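Local coordinates for protein probable ribosomal RNA small subunit methyltransferase (Thermus thermophilus, PDB 3DMH) that methylates the exocyclic N2 of a guanine in 16S ribosomal RNA, taking the methyl group from S-adenosylmethionine, at residues E221-R226 / V335-S340; V237-L240 / A246-L249; D300-N305 / N324-R329; T359-V362 / K366-F369. One frame throughout, in Å; residues are numbered along the deposited sequence.

All four contacts belong to the methyltransferase domain and meet on one seven-stranded sheet. From the N terminus, helix residues 221-226 open interaction 1, whose loop closes only at strand residues 335-340, with 108 residues between. Nested within that loop lie interaction 2, a short closure from 237-240 to 246-249 beside S-adenosylmethionine, and then interaction 3, from 300-305 to 324-329; these two follow in series. Interaction 4 comes last, a hairpin of 359-362 and 366-369 at the sheet edge. Neighbouring strands connect them: L238 O lies 3.0 Å from V303 N, V335 O 2.9 Å from I302 N, and L338 O 2.8 Å from L368 N.

Interaction 1 of 4, residues E221-R226 / V335-S340; sequences EALQER and VFFLVS. With GMP (guanosine), chain E.
F337 meets L223 and R226 where helix 214-227 packs on strand 334-340 of the Rossmann-like methyltransferase sheet. The short segments run roughly antiparallel, at 150°, with their axes 9.9 Å apart, and no hydrogen bond joins them. The contact is apolar and centred on one ring. L223 supplies a CH-pi interaction: its CD1 stands over one ring face, 4.2 Å from the centroid and 20° off the normal, displaced toward the rim. The leucine reaches this place because CG is anti to its backbone N (chi1 -175°), and the two side chains cross at about a right angle. Backbone packing adds to this, since L223 CA comes within 3.7 Å of F337 CE1. R226 contributes an aliphatic contact, with CG near the ring plane at the edge, while its guanidinium continues to F369 as a cation-pi partner and to Q358 by a hydrogen bond. F369 also meets F337 edge-to-face, so the ring links helix and hairpin. An alanine in place of F337 would leave L223 CD1 without its aromatic face and is likely to open a gap between helix and sheet. Farther along the strand, beyond the helix contact, S340 borders the guanosine pocket, its CA 3.7 Å from guanosine O6.

Interaction 2 of 4, residues V237-L240 / A246-L249; sequences VLDL and ALTL. With SAM (S-adenosylmethionine), chain D.
The first beta-alpha-beta unit of the Rossmann-like methyltransferase domain, strand 236-240, helix 248-253 and strand 257-262, contains this contact beside the S-adenosylmethionine site. D239, near the C-terminal end of its strand, extends its carboxylate to L247 and T248. Its CG is anti to the backbone N (chi1 -178°), which carries OD2 across to the threonine. T248 OG1 donates a 2.6 Å hydrogen bond to D239 OD2, arriving on the anti side and 25° out of the carboxylate plane. The same oxygen also accepts from a water, at 2.5 Å, so two donors grip it. L247 packs close to the carboxylate, its CB 3.5 Å from D239 OD2, and the two side chains cross roughly perpendicularly. A246 CB approaches the cofactor's carboxylate oxygen OXT at 3.5 Å. These contacts place D239 in the second shell of the cofactor: the carboxylate acts through water, and its charge would be expected to favour a positive amino group nearby. G241 O and S216 OG add direct hydrogen bonds to S-adenosylmethionine. The bridging water itself accepts from L247 N at 3.0 Å and from the cofactor N at 2.9 Å.

Interaction 3 of 4, residues D300-N305 / N324-R329; sequences DIIVTN and NVAAAR. With SAM (S-adenosylmethionine), chain D; GMP (guanosine), chain E.
I302 and A326 are the nearest backbone pair, their CA atoms 6.3 Å apart, where strand 299-304 is covered by helix 317-329 in the Rossmann-like methyltransferase sheet. No hydrogen bond joins the segments; I302 makes the contact with both branches. Its CG2 meets A326 CB at 4.0 Å, while CD1 extends over the last helical turn to lie 3.7 Å from R329 CB and 3.6 Å from A326 O. The small alanine lets the helix come close. R329 bends at chi2 (-83°), which turns its guanidinium from the isoleucine to the carbonyl of T294 and a salt bridge with D290. Just past the C-terminal end of the strand, N305 belongs to both ligand pockets. Guanosine N2 donates to N305 OD1 at 2.9 Å in a fairly straight bond (163°), and N305 ND2 gives a weak bond to the cofactor carboxylate as well as bonds to D213 and S216. A leucine in place of N305 would remove OD1 and ND2, and is likely to leave guanosine N2 freer to shift from the methyl donor and D213 and S216 short of a partner. With N305 O just 3.2 Å from the cofactor's methyl carbon CE, the asparagine touches donor and acceptor together, consistent with positioning N2 for methyl transfer.

Interaction 4 of 4, residues T359-V362 / K366-F369; sequences TLKV and KVLF
L360 and K361 both face V367 in a classic beta bulge, within the antiparallel hairpin of strands 358-362 and 366-371 at the edge of the sheet. The segments run at 177° to each other, and the register shifts by one between T359 and K361. K361 and V367 lie side by side and point the same way, with K361 CB 3.9 Å from V367 CG2. On the other sheet face two further pairs run alongside each other: T359 with L368, where T359 OG1 lies 3.5 Å from L368 CD2, and V362 with K366, where V362 CG2 rests 3.7 Å from K366 CB. The extra residue, L360, behaves differently. Its side chain slants across F369, bringing CD1 within 3.6 Å of F369 CB and obliquely toward the ring. Two backbone hydrogen bonds hold the bulge: L360 N to V367 O at 2.8 Å, and V367 N to K361 O at 3.0 Å. K361 O also receives a CA-H contact from K366. K361 bends at chi2 (-79°), directing its amino group to a salt bridge with E225 on helix 214-227, while K366 reaches E347 and the carbonyl of P342. The chemistry is therefore divided: backbone hydrogen bonds join the strands, side-chain stems pack alongside, and the lysine ends tie opposite faces of the hairpin to different neighbouring elements.

Interaction 1 of 4, residues E221-R226 / V335-S340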
loop_
_atom_site.group_PDB
_atom_site.type_symbol
_atom_site.label_atom_id
_atom_site.label_comp_id
_atom_site.label_asym_id
_atom_site.label_seq_id
_atom_site.Cartn_x
_atom_site.Cartn_y
_atom_site.Cartn_z
ATOM N N GLU A 221 11.338 21.414 3.091
ATOM C CA GLU A 221 12.326 22.488 3.239
ATOM C C GLU A 221 12.700 23.077 1.881
ATOM O O GLU A 221 12.715 24.301 1.723
ATOM C CB GLU A 221 13.550 21.988 3.999
ATOM C CG GLU A 221 13.231 21.640 5.444
ATOM C CD GLU A 221 14.326 20.840 6.133
ATOM O OE1 GLU A 221 15.161 20.219 5.436
ATOM O OE2 GLU A 221 14.333 20.819 7.380
ATOM N N ALA A 222 12.963 22.212 0.902
ATOM C CA ALA A 222 13.324 22.652 -0.446
ATOM C C ALA A 222 12.167 23.426 -1.079
ATOM O O ALA A 222 12.377 24.454 -1.727
ATOM C CB ALA A 222 13.698 21.464 -1.319
ATOM N N LEU A 223 10.955 22.916 -0.867
ATOM C CA LEU A 223 9.740 23.530 -1.385
ATOM C C LEU A 223 9.538 24.921 -0.815
ATOM O O LEU A 223 9.349 25.877 -1.570
ATOM C CB LEU A 223 8.515 22.638 -1.099
ATOM C CG LEU A 223 7.161 23.071 -1.677
ATOM C CD1 LEU A 223 6.329 21.845 -2.008
ATOM C CD2 LEU A 223 6.400 23.995 -0.724
ATOM N N GLN A 224 9.603 25.041 0.511
ATOM C CA GLN A 224 9.403 26.343 1.147
ATOM C C GLN A 224 10.492 27.348 0.755
ATOM O O GLN A 224 10.211 28.536 0.588
ATOM C CB GLN A 224 9.286 26.243 2.669
ATOM C CG GLN A 224 9.070 27.621 3.319
ATOM C CD GLN A 224 8.485 27.578 4.714
ATOM O OE1 GLN A 224 9.180 27.833 5.698
ATOM N NE2 GLN A 224 7.195 27.280 4.808
ATOM N N GLU A 225 11.723 26.873 0.591
ATOM C CA GLU A 225 12.825 27.762 0.195
ATOM C C GLU A 225 12.625 28.274 -1.229
ATOM O O GLU A 225 12.894 29.444 -1.523
ATOM C CB GLU A 225 14.179 27.059 0.313
ATOM C CG GLU A 225 14.643 26.847 1.747
ATOM C CD GLU A 225 15.879 25.970 1.860
ATOM O OE1 GLU A 225 16.374 25.466 0.825
ATOM O OE2 GLU A 225 16.359 25.789 3.001
ATOM N N ARG A 226 12.145 27.392 -2.101
ATOM C CA ARG A 226 11.926 27.706 -3.507
ATOM C C ARG A 226 10.718 28.624 -3.715
ATOM O O ARG A 226 10.814 29.621 -4.440
ATOM C CB ARG A 226 11.762 26.401 -4.295
ATOM C CG ARG A 226 11.374 26.552 -5.762
ATOM C CD ARG A 226 12.583 26.540 -6.662
ATOM N NE ARG A 226 12.242 26.937 -8.025
ATOM C CZ ARG A 226 13.105 26.974 -9.036
ATOM N NH1 ARG A 226 14.373 26.622 -8.847
ATOM N NH2 ARG A 226 12.698 27.360 -10.240
ATOM N N VAL A 335 4.692 23.160 -11.063
ATOM C CA VAL A 335 5.982 22.658 -10.596
ATOM C C VAL A 335 5.888 21.293 -9.916
ATOM O O VAL A 335 4.853 20.935 -9.340
ATOM C CB VAL A 335 6.693 23.682 -9.683
ATOM C CG1 VAL A 335 7.047 24.945 -10.461
ATOM C CG2 VAL A 335 5.852 24.030 -8.454
ATOM N N PHE A 336 6.986 20.546 -10.005
ATOM C CA PHE A 336 7.070 19.174 -9.495
ATOM C C PHE A 336 8.268 19.049 -8.565
ATOM O O PHE A 336 9.382 19.471 -8.918
ATOM C CB PHE A 336 7.242 18.239 -10.684
ATOM C CG PHE A 336 7.361 16.778 -10.331
ATOM C CD1 PHE A 336 6.488 16.189 -9.412
ATOM C CD2 PHE A 336 8.322 15.987 -10.954
ATOM C CE1 PHE A 336 6.564 14.818 -9.112
ATOM C CE2 PHE A 336 8.424 14.616 -10.671
ATOM C CZ PHE A 336 7.540 14.025 -9.753
ATOM N N PHE A 337 8.045 18.463 -7.387
ATOM C CA PHE A 337 9.116 18.180 -6.429
ATOM C C PHE A 337 9.125 16.687 -6.129
ATOM O O PHE A 337 8.075 16.129 -5.788
ATOM C CB PHE A 337 8.881 18.897 -5.089
ATOM C CG PHE A 337 8.949 20.383 -5.167
ATOM C CD1 PHE A 337 10.107 21.069 -4.804
ATOM C CD2 PHE A 337 7.846 21.114 -5.603
ATOM C CE1 PHE A 337 10.154 22.457 -4.882
ATOM C CE2 PHE A 337 7.885 22.487 -5.669
ATOM C CZ PHE A 337 9.046 23.172 -5.308
ATOM N N LEU A 338 10.295 16.056 -6.229
ATOM C CA LEU A 338 10.433 14.625 -5.939
ATOM C C LEU A 338 11.643 14.398 -5.047
ATOM O O LEU A 338 12.689 15.007 -5.263
ATOM C CB LEU A 338 10.601 13.858 -7.254
ATOM C CG LEU A 338 10.875 12.352 -7.184
ATOM C CD1 LEU A 338 10.317 11.609 -8.400
ATOM C CD2 LEU A 338 12.380 12.123 -7.067
ATOM N N VAL A 339 11.518 13.527 -4.050
ATOM C CA VAL A 339 12.665 13.244 -3.181
ATOM C C VAL A 339 12.983 11.754 -3.221
ATOM O O VAL A 339 12.067 10.919 -3.214
ATOM C CB VAL A 339 12.442 13.777 -1.739
ATOM C CG1 VAL A 339 11.264 13.082 -1.049
ATOM C CG2 VAL A 339 13.717 13.647 -0.890
ATOM N N SER A 340 14.281 11.423 -3.281
ATOM C CA SER A 340 14.683 10.028 -3.315
ATOM C C SER A 340 16.093 9.801 -2.780
ATOM O O SER A 340 16.815 10.742 -2.476
ATOM C CB SER A 340 14.604 9.478 -4.737
ATOM O OG SER A 340 15.711 9.865 -5.509
HETATM C "C4'" GMP E . 17.470 5.516 4.977
HETATM O "O4'" GMP E . 16.805 5.979 3.795
HETATM C "C3'" GMP E . 16.930 4.122 5.253
HETATM O "O3'" GMP E . 15.893 4.249 6.233
HETATM C "C2'" GMP E . 16.327 3.695 3.927
HETATM O "O2'" GMP E . 15.242 2.785 4.111
HETATM C "C1'" GMP E . 15.839 5.017 3.359
HETATM N N9 GMP E . 15.772 5.102 1.885
HETATM C C8 GMP E . 16.545 4.486 0.975
HETATM N N7 GMP E . 16.193 4.835 -0.290
HETATM C C5 GMP E . 15.176 5.720 -0.195
HETATM C C6 GMP E . 14.320 6.493 -1.133
HETATM O O6 GMP E . 14.482 6.408 -2.369
HETATM N N1 GMP E . 13.369 7.284 -0.603
HETATM C C2 GMP E . 13.166 7.403 0.732
HETATM N N2 GMP E . 12.194 8.211 1.220
HETATM N N3 GMP E . 13.913 6.725 1.648
HETATM C C4 GMP E . 14.907 5.895 1.243
#

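Interaction 2 of 4, residues V237-L240 / A246-L249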
loop_
_atom_site.group_PDB
_atom_site.type_symbol
_atom_site.label_atom_id
_atom_site.label_comp_id
_atom_site.label_asym_id
_atom_site.label_seq_id
_atom_site.Cartn_x
_atom_site.Cartn_y
_atom_site.Cartn_z
ATOM N N VAL A 237 -2.707 21.244 -5.146
ATOM C CA VAL A 237 -1.548 20.371 -4.946
ATOM C C VAL A 237 -2.012 18.926 -5.046
ATOM O O VAL A 237 -3.057 18.573 -4.495
ATOM C CB VAL A 237 -0.924 20.592 -3.546
ATOM C CG1 VAL A 237 0.161 19.549 -3.240
ATOM C CG2 VAL A 237 -0.342 21.999 -3.438
ATOM N N LEU A 238 -1.248 18.097 -5.765
ATOM C CA LEU A 238 -1.439 16.652 -5.754
ATOM C C LEU A 238 -0.251 16.040 -5.035
ATOM O O LEU A 238 0.889 16.346 -5.396
ATOM C CB LEU A 238 -1.486 16.095 -7.173
ATOM C CG LEU A 238 -1.694 14.579 -7.314
ATOM C CD1 LEU A 238 -3.051 14.147 -6.782
ATOM C CD2 LEU A 238 -1.612 14.238 -8.797
ATOM N N ASP A 239 -0.535 15.200 -4.035
ATOM C CA ASP A 239 0.505 14.484 -3.279
ATOM C C ASP A 239 0.433 13.031 -3.746
ATOM O O ASP A 239 -0.535 12.322 -3.417
ATOM C CB ASP A 239 0.238 14.611 -1.769
ATOM C CG ASP A 239 1.290 13.933 -0.901
ATOM O OD1 ASP A 239 2.175 13.232 -1.418
ATOM O OD2 ASP A 239 1.172 14.099 0.326
ATOM N N LEU A 240 1.428 12.608 -4.543
ATOM C CA LEU A 240 1.438 11.245 -5.093
ATOM C C LEU A 240 2.017 10.287 -4.066
ATOM O O LEU A 240 3.229 10.322 -3.758
ATOM C CB LEU A 240 2.271 11.183 -6.382
ATOM C CG LEU A 240 1.724 11.896 -7.609
ATOM C CD1 LEU A 240 2.776 12.049 -8.685
ATOM C CD2 LEU A 240 0.518 11.145 -8.168
ATOM N N ALA A 246 2.597 13.112 5.780
ATOM C CA ALA A 246 3.789 13.921 6.113
ATOM C C ALA A 246 3.935 15.156 5.218
ATOM O O ALA A 246 4.333 16.217 5.692
ATOM C CB ALA A 246 5.060 13.078 6.080
ATOM N N LEU A 247 3.603 15.026 3.931
ATOM C CA LEU A 247 3.584 16.192 3.016
ATOM C C LEU A 247 2.215 16.874 2.990
ATOM O O LEU A 247 2.113 18.101 2.913
ATOM C CB LEU A 247 3.977 15.790 1.589
ATOM C CG LEU A 247 5.308 15.051 1.431
ATOM C CD1 LEU A 247 5.571 14.677 -0.023
ATOM C CD2 LEU A 247 6.485 15.871 1.978
ATOM N N THR A 248 1.170 16.050 3.038
ATOM C CA THR A 248 -0.209 16.512 2.883
ATOM C C THR A 248 -0.629 17.512 3.956
ATOM O O THR A 248 -1.197 18.552 3.643
ATOM C CB THR A 248 -1.187 15.322 2.953
ATOM O OG1 THR A 248 -0.624 14.175 2.271
ATOM C CG2 THR A 248 -2.570 15.726 2.398
ATOM N N LEU A 249 -0.364 17.181 5.213
ATOM C CA LEU A 249 -0.829 18.037 6.318
ATOM C C LEU A 249 -0.163 19.411 6.303
ATOM O O LEU A 249 -0.873 20.425 6.333
ATOM C CB LEU A 249 -0.698 17.343 7.690
ATOM C CG LEU A 249 -1.951 16.590 8.176
ATOM C CD1 LEU A 249 -2.258 15.354 7.332
ATOM C CD2 LEU A 249 -1.806 16.198 9.642
HETATM N N SAM D . 4.074 10.843 1.257
HETATM C CA SAM D . 4.298 9.989 2.474
HETATM C C SAM D . 5.494 10.521 3.234
HETATM O O SAM D . 6.195 11.349 2.637
HETATM O OXT SAM D . 5.739 10.094 4.375
HETATM C CB SAM D . 4.573 8.533 2.091
HETATM C CG SAM D . 5.791 8.299 1.194
HETATM S SD SAM D . 6.080 6.522 0.913
HETATM C CE SAM D . 7.839 6.506 0.463
HETATM C "C5'" SAM D . 5.329 6.152 -0.699
HETATM C "C4'" SAM D . 3.817 6.018 -0.616
HETATM O "O4'" SAM D . 3.408 5.628 -1.925
HETATM C "C3'" SAM D . 3.311 4.961 0.375
HETATM O "O3'" SAM D . 2.380 5.508 1.299
HETATM C "C2'" SAM D . 2.690 3.897 -0.536
HETATM O "O2'" SAM D . 1.624 3.161 0.031
HETATM C "C1'" SAM D . 2.296 4.779 -1.718
HETATM N N9 SAM D . 2.028 3.996 -2.908
HETATM C C8 SAM D . 2.601 2.793 -3.314
HETATM N N7 SAM D . 2.072 2.431 -4.509
HETATM C C5 SAM D . 1.146 3.393 -4.858
HETATM C C6 SAM D . 0.268 3.537 -5.938
HETATM N N6 SAM D . 0.195 2.613 -6.905
HETATM N N1 SAM D . -0.535 4.654 -5.968
HETATM C C2 SAM D . -0.500 5.600 -4.969
HETATM N N3 SAM D . 0.321 5.453 -3.856
HETATM C C4 SAM D . 1.126 4.368 -3.839
HETATM O O HOH W 1 2.316 12.933 2.282
#

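Interaction 3 of 4, residues D300-N305 / N324-R329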
loop_
_atom_site.group_PDB
_atom_site.type_symbol
_atom_site.label_atom_id
_atom_site.label_comp_id
_atom_site.label_asym_id
_atom_site.label_seq_id
_atom_site.Cartn_x
_atom_site.Cartn_y
_atom_site.Cartn_z
ATOM N N ASP A 300 -1.324 22.843 -9.789
ATOM C CA ASP A 300 -0.271 23.855 -9.790
ATOM C C ASP A 300 1.048 23.301 -9.231
ATOM O O ASP A 300 2.135 23.699 -9.668
ATOM C CB ASP A 300 -0.703 25.057 -8.942
ATOM C CG ASP A 300 -2.049 25.627 -9.371
ATOM O OD1 ASP A 300 -2.202 25.943 -10.573
ATOM O OD2 ASP A 300 -2.954 25.754 -8.508
ATOM N N ILE A 301 0.950 22.406 -8.250
ATOM C CA ILE A 301 2.130 21.854 -7.585
ATOM C C ILE A 301 1.890 20.369 -7.375
ATOM O O ILE A 301 0.824 19.980 -6.908
ATOM C CB ILE A 301 2.365 22.515 -6.204
ATOM C CG1 ILE A 301 2.650 24.009 -6.367
ATOM C CG2 ILE A 301 3.528 21.861 -5.462
ATOM C CD1 ILE A 301 2.542 24.786 -5.067
ATOM N N ILE A 302 2.881 19.549 -7.709
ATOM C CA ILE A 302 2.797 18.112 -7.433
ATOM C C ILE A 302 4.030 17.691 -6.655
ATOM O O ILE A 302 5.154 18.090 -6.996
ATOM C CB ILE A 302 2.645 17.298 -8.730
ATOM C CG1 ILE A 302 1.320 17.687 -9.394
ATOM C CG2 ILE A 302 2.695 15.777 -8.422
ATOM C CD1 ILE A 302 0.965 16.902 -10.639
ATOM N N VAL A 303 3.814 16.968 -5.561
ATOM C CA VAL A 303 4.928 16.564 -4.696
ATOM C C VAL A 303 4.903 15.061 -4.553
ATOM O O VAL A 303 3.828 14.445 -4.580
ATOM C CB VAL A 303 4.863 17.216 -3.277
ATOM C CG1 VAL A 303 4.946 18.728 -3.379
ATOM C CG2 VAL A 303 3.584 16.784 -2.530
ATOM N N THR A 304 6.080 14.465 -4.375
ATOM C CA THR A 304 6.108 13.037 -4.105
ATOM C C THR A 304 7.393 12.598 -3.433
ATOM O O THR A 304 8.470 13.082 -3.768
ATOM C CB THR A 304 5.860 12.194 -5.392
ATOM O OG1 THR A 304 5.720 10.811 -5.034
ATOM C CG2 THR A 304 7.012 12.358 -6.421
ATOM N N ASN A 305 7.220 11.703 -2.459
ATOM C CA ASN A 305 8.290 10.874 -1.909
ATOM C C ASN A 305 7.911 9.449 -2.362
ATOM O O ASN A 305 7.132 8.776 -1.674
ATOM C CB ASN A 305 8.263 11.010 -0.385
ATOM C CG ASN A 305 9.317 10.169 0.307
ATOM O OD1 ASN A 305 10.086 9.466 -0.340
ATOM N ND2 ASN A 305 9.351 10.236 1.647
ATOM N N ASN A 324 5.581 10.209 -14.693
ATOM C CA ASN A 324 4.811 10.400 -15.938
ATOM C C ASN A 324 3.501 11.107 -15.628
ATOM O O ASN A 324 3.081 12.017 -16.352
ATOM C CB ASN A 324 4.522 9.064 -16.636
ATOM C CG ASN A 324 5.786 8.319 -17.034
ATOM O OD1 ASN A 324 6.863 8.903 -17.154
ATOM N ND2 ASN A 324 5.657 7.011 -17.238
ATOM N N VAL A 325 2.858 10.692 -14.534
ATOM C CA VAL A 325 1.599 11.313 -14.145
ATOM C C VAL A 325 1.801 12.783 -13.735
ATOM O O VAL A 325 1.026 13.643 -14.128
ATOM C CB VAL A 325 0.875 10.463 -13.071
ATOM C CG1 VAL A 325 -0.267 11.242 -12.415
ATOM C CG2 VAL A 325 0.350 9.186 -13.708
ATOM N N ALA A 326 2.867 13.077 -12.987
ATOM C CA ALA A 326 3.142 14.441 -12.571
ATOM C C ALA A 326 3.253 15.370 -13.777
ATOM O O ALA A 326 2.678 16.469 -13.792
ATOM C CB ALA A 326 4.415 14.489 -11.751
ATOM N N ALA A 327 4.000 14.938 -14.787
ATOM C CA ALA A 327 4.156 15.739 -16.003
ATOM C C ALA A 327 2.809 15.989 -16.684
ATOM O O ALA A 327 2.529 17.102 -17.161
ATOM C CB ALA A 327 5.112 15.042 -16.956
ATOM N N ALA A 328 1.982 14.949 -16.726
ATOM C CA ALA A 328 0.700 14.998 -17.412
ATOM C C ALA A 328 -0.371 15.790 -16.661
ATOM O O ALA A 328 -1.280 16.350 -17.283
ATOM C CB ALA A 328 0.205 13.573 -17.714
ATOM N N ARG A 329 -0.250 15.859 -15.339
ATOM C CA ARG A 329 -1.287 16.451 -14.498
ATOM C C ARG A 329 -0.997 17.901 -14.145
ATOM O O ARG A 329 -1.856 18.564 -13.567
ATOM C CB ARG A 329 -1.458 15.651 -13.203
ATOM C CG ARG A 329 -2.046 14.233 -13.346
ATOM C CD ARG A 329 -3.544 14.326 -13.421
ATOM N NE ARG A 329 -4.197 13.032 -13.623
ATOM C CZ ARG A 329 -5.475 12.896 -13.968
ATOM N NH1 ARG A 329 -6.255 13.970 -14.158
ATOM N NH2 ARG A 329 -5.990 11.683 -14.135
HETATM N N SAM D . 4.074 10.843 1.257
HETATM C CA SAM D . 4.298 9.989 2.474
HETATM C C SAM D . 5.494 10.521 3.234
HETATM O O SAM D . 6.195 11.349 2.637
HETATM O OXT SAM D . 5.739 10.094 4.375
HETATM C CB SAM D . 4.573 8.533 2.091
HETATM C CG SAM D . 5.791 8.299 1.194
HETATM S SD SAM D . 6.080 6.522 0.913
HETATM C CE SAM D . 7.839 6.506 0.463
HETATM C "C5'" SAM D . 5.329 6.152 -0.699
HETATM C "C4'" SAM D . 3.817 6.018 -0.616
HETATM O "O4'" SAM D . 3.408 5.628 -1.925
HETATM C "C3'" SAM D . 3.311 4.961 0.375
HETATM O "O3'" SAM D . 2.380 5.508 1.299
HETATM C "C2'" SAM D . 2.690 3.897 -0.536
HETATM O "O2'" SAM D . 1.624 3.161 0.031
HETATM C "C1'" SAM D . 2.296 4.779 -1.718
HETATM N N9 SAM D . 2.028 3.996 -2.908
HETATM C C8 SAM D . 2.601 2.793 -3.314
HETATM N N7 SAM D . 2.072 2.431 -4.509
HETATM C C5 SAM D . 1.146 3.393 -4.858
HETATM C C6 SAM D . 0.268 3.537 -5.938
HETATM N N6 SAM D . 0.195 2.613 -6.905
HETATM N N1 SAM D . -0.535 4.654 -5.968
HETATM C C2 SAM D . -0.500 5.600 -4.969
HETATM N N3 SAM D . 0.321 5.453 -3.856
HETATM C C4 SAM D . 1.126 4.368 -3.839
HETATM C "C4'" GMP E . 17.470 5.516 4.977
HETATM O "O4'" GMP E . 16.805 5.979 3.795
HETATM C "C3'" GMP E . 16.930 4.122 5.253
HETATM O "O3'" GMP E . 15.893 4.249 6.233
HETATM C "C2'" GMP E . 16.327 3.695 3.927
HETATM O "O2'" GMP E . 15.242 2.785 4.111
HETATM C "C1'" GMP E . 15.839 5.017 3.359
HETATM N N9 GMP E . 15.772 5.102 1.885
HETATM C C8 GMP E . 16.545 4.486 0.975
HETATM N N7 GMP E . 16.193 4.835 -0.290
HETATM C C5 GMP E . 15.176 5.720 -0.195
HETATM C C6 GMP E . 14.320 6.493 -1.133
HETATM O O6 GMP E . 14.482 6.408 -2.369
HETATM N N1 GMP E . 13.369 7.284 -0.603
HETATM C C2 GMP E . 13.166 7.403 0.732
HETATM N N2 GMP E . 12.194 8.211 1.220
HETATM N N3 GMP E . 13.913 6.725 1.648
HETATM C C4 GMP E . 14.907 5.895 1.243
#

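Interaction 4 of 4, residues T359-V362 / K366-F369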
loop_
_atom_site.group_PDB
_atom_site.type_symbol
_atom_site.label_atom_id
_atom_site.label_comp_id
_atom_site.label_asym_id
_atom_site.label_seq_id
_atom_site.Cartn_x
_atom_site.Cartn_y
_atom_site.Cartn_z
ATOM N N THR A 359 18.406 20.174 -9.309
ATOM C CA THR A 359 18.665 19.461 -8.073
ATOM C C THR A 359 18.731 20.486 -6.960
ATOM O O THR A 359 19.687 21.276 -6.877
ATOM C CB THR A 359 19.979 18.655 -8.133
ATOM O OG1 THR A 359 19.954 17.792 -9.279
ATOM C CG2 THR A 359 20.167 17.828 -6.864
ATOM N N LEU A 360 17.707 20.493 -6.117
ATOM C CA LEU A 360 17.598 21.512 -5.070
ATOM C C LEU A 360 18.345 21.136 -3.798
ATOM O O LEU A 360 18.778 22.007 -3.045
ATOM C CB LEU A 360 16.126 21.796 -4.743
ATOM C CG LEU A 360 15.180 22.079 -5.919
ATOM C CD1 LEU A 360 13.785 22.368 -5.422
ATOM C CD2 LEU A 360 15.687 23.247 -6.769
ATOM N N LYS A 361 18.479 19.834 -3.557
ATOM C CA LYS A 361 19.178 19.319 -2.386
ATOM C C LYS A 361 19.854 18.018 -2.780
ATOM O O LYS A 361 19.271 17.225 -3.524
ATOM C CB LYS A 361 18.198 19.010 -1.245
ATOM C CG LYS A 361 17.322 20.164 -0.759
ATOM C CD LYS A 361 18.075 21.101 0.170
ATOM C CE LYS A 361 17.231 22.316 0.502
ATOM N NZ LYS A 361 17.946 23.218 1.435
ATOM N N VAL A 362 21.075 17.795 -2.290
ATOM C CA VAL A 362 21.632 16.443 -2.302
ATOM C C VAL A 362 22.563 16.176 -1.115
ATOM O O VAL A 362 23.680 16.711 -1.018
ATOM C CB VAL A 362 22.229 16.019 -3.683
ATOM C CG1 VAL A 362 23.500 16.784 -4.014
ATOM C CG2 VAL A 362 22.426 14.478 -3.749
ATOM N N LYS A 366 18.146 13.241 -2.190
ATOM C CA LYS A 366 18.104 14.312 -3.175
ATOM C C LYS A 366 16.683 14.767 -3.467
ATOM O O LYS A 366 15.756 13.956 -3.527
ATOM C CB LYS A 366 18.853 13.943 -4.466
ATOM C CG LYS A 366 18.238 12.861 -5.289
ATOM C CD LYS A 366 19.098 12.577 -6.497
ATOM C CE LYS A 366 18.572 11.359 -7.236
ATOM N NZ LYS A 366 19.626 10.765 -8.107
ATOM N N VAL A 367 16.539 16.080 -3.610
ATOM C CA VAL A 367 15.282 16.679 -4.024
ATOM C C VAL A 367 15.467 17.205 -5.434
ATOM O O VAL A 367 16.312 18.085 -5.696
ATOM C CB VAL A 367 14.822 17.807 -3.076
ATOM C CG1 VAL A 367 13.493 18.385 -3.547
ATOM C CG2 VAL A 367 14.708 17.293 -1.636
ATOM N N LEU A 368 14.691 16.631 -6.347
ATOM C CA LEU A 368 14.675 17.080 -7.729
ATOM C C LEU A 368 13.448 17.943 -7.982
ATOM O O LEU A 368 12.415 17.790 -7.316
ATOM C CB LEU A 368 14.708 15.886 -8.687
ATOM C CG LEU A 368 15.928 14.959 -8.551
ATOM C CD1 LEU A 368 15.823 13.800 -9.527
ATOM C CD2 LEU A 368 17.246 15.692 -8.745
ATOM N N PHE A 369 13.583 18.840 -8.957
ATOM C CA PHE A 369 12.553 19.817 -9.279
ATOM C C PHE A 369 12.405 19.902 -10.786
ATOM O O PHE A 369 13.386 19.782 -11.524
ATOM C CB PHE A 369 12.967 21.187 -8.708
ATOM C CG PHE A 369 12.108 22.348 -9.173
ATOM C CD1 PHE A 369 10.979 22.729 -8.457
ATOM C CD2 PHE A 369 12.460 23.080 -10.312
ATOM C CE1 PHE A 369 10.186 23.808 -8.878
ATOM C CE2 PHE A 369 11.678 24.170 -10.743
ATOM C CZ PHE A 369 10.540 24.533 -10.023
#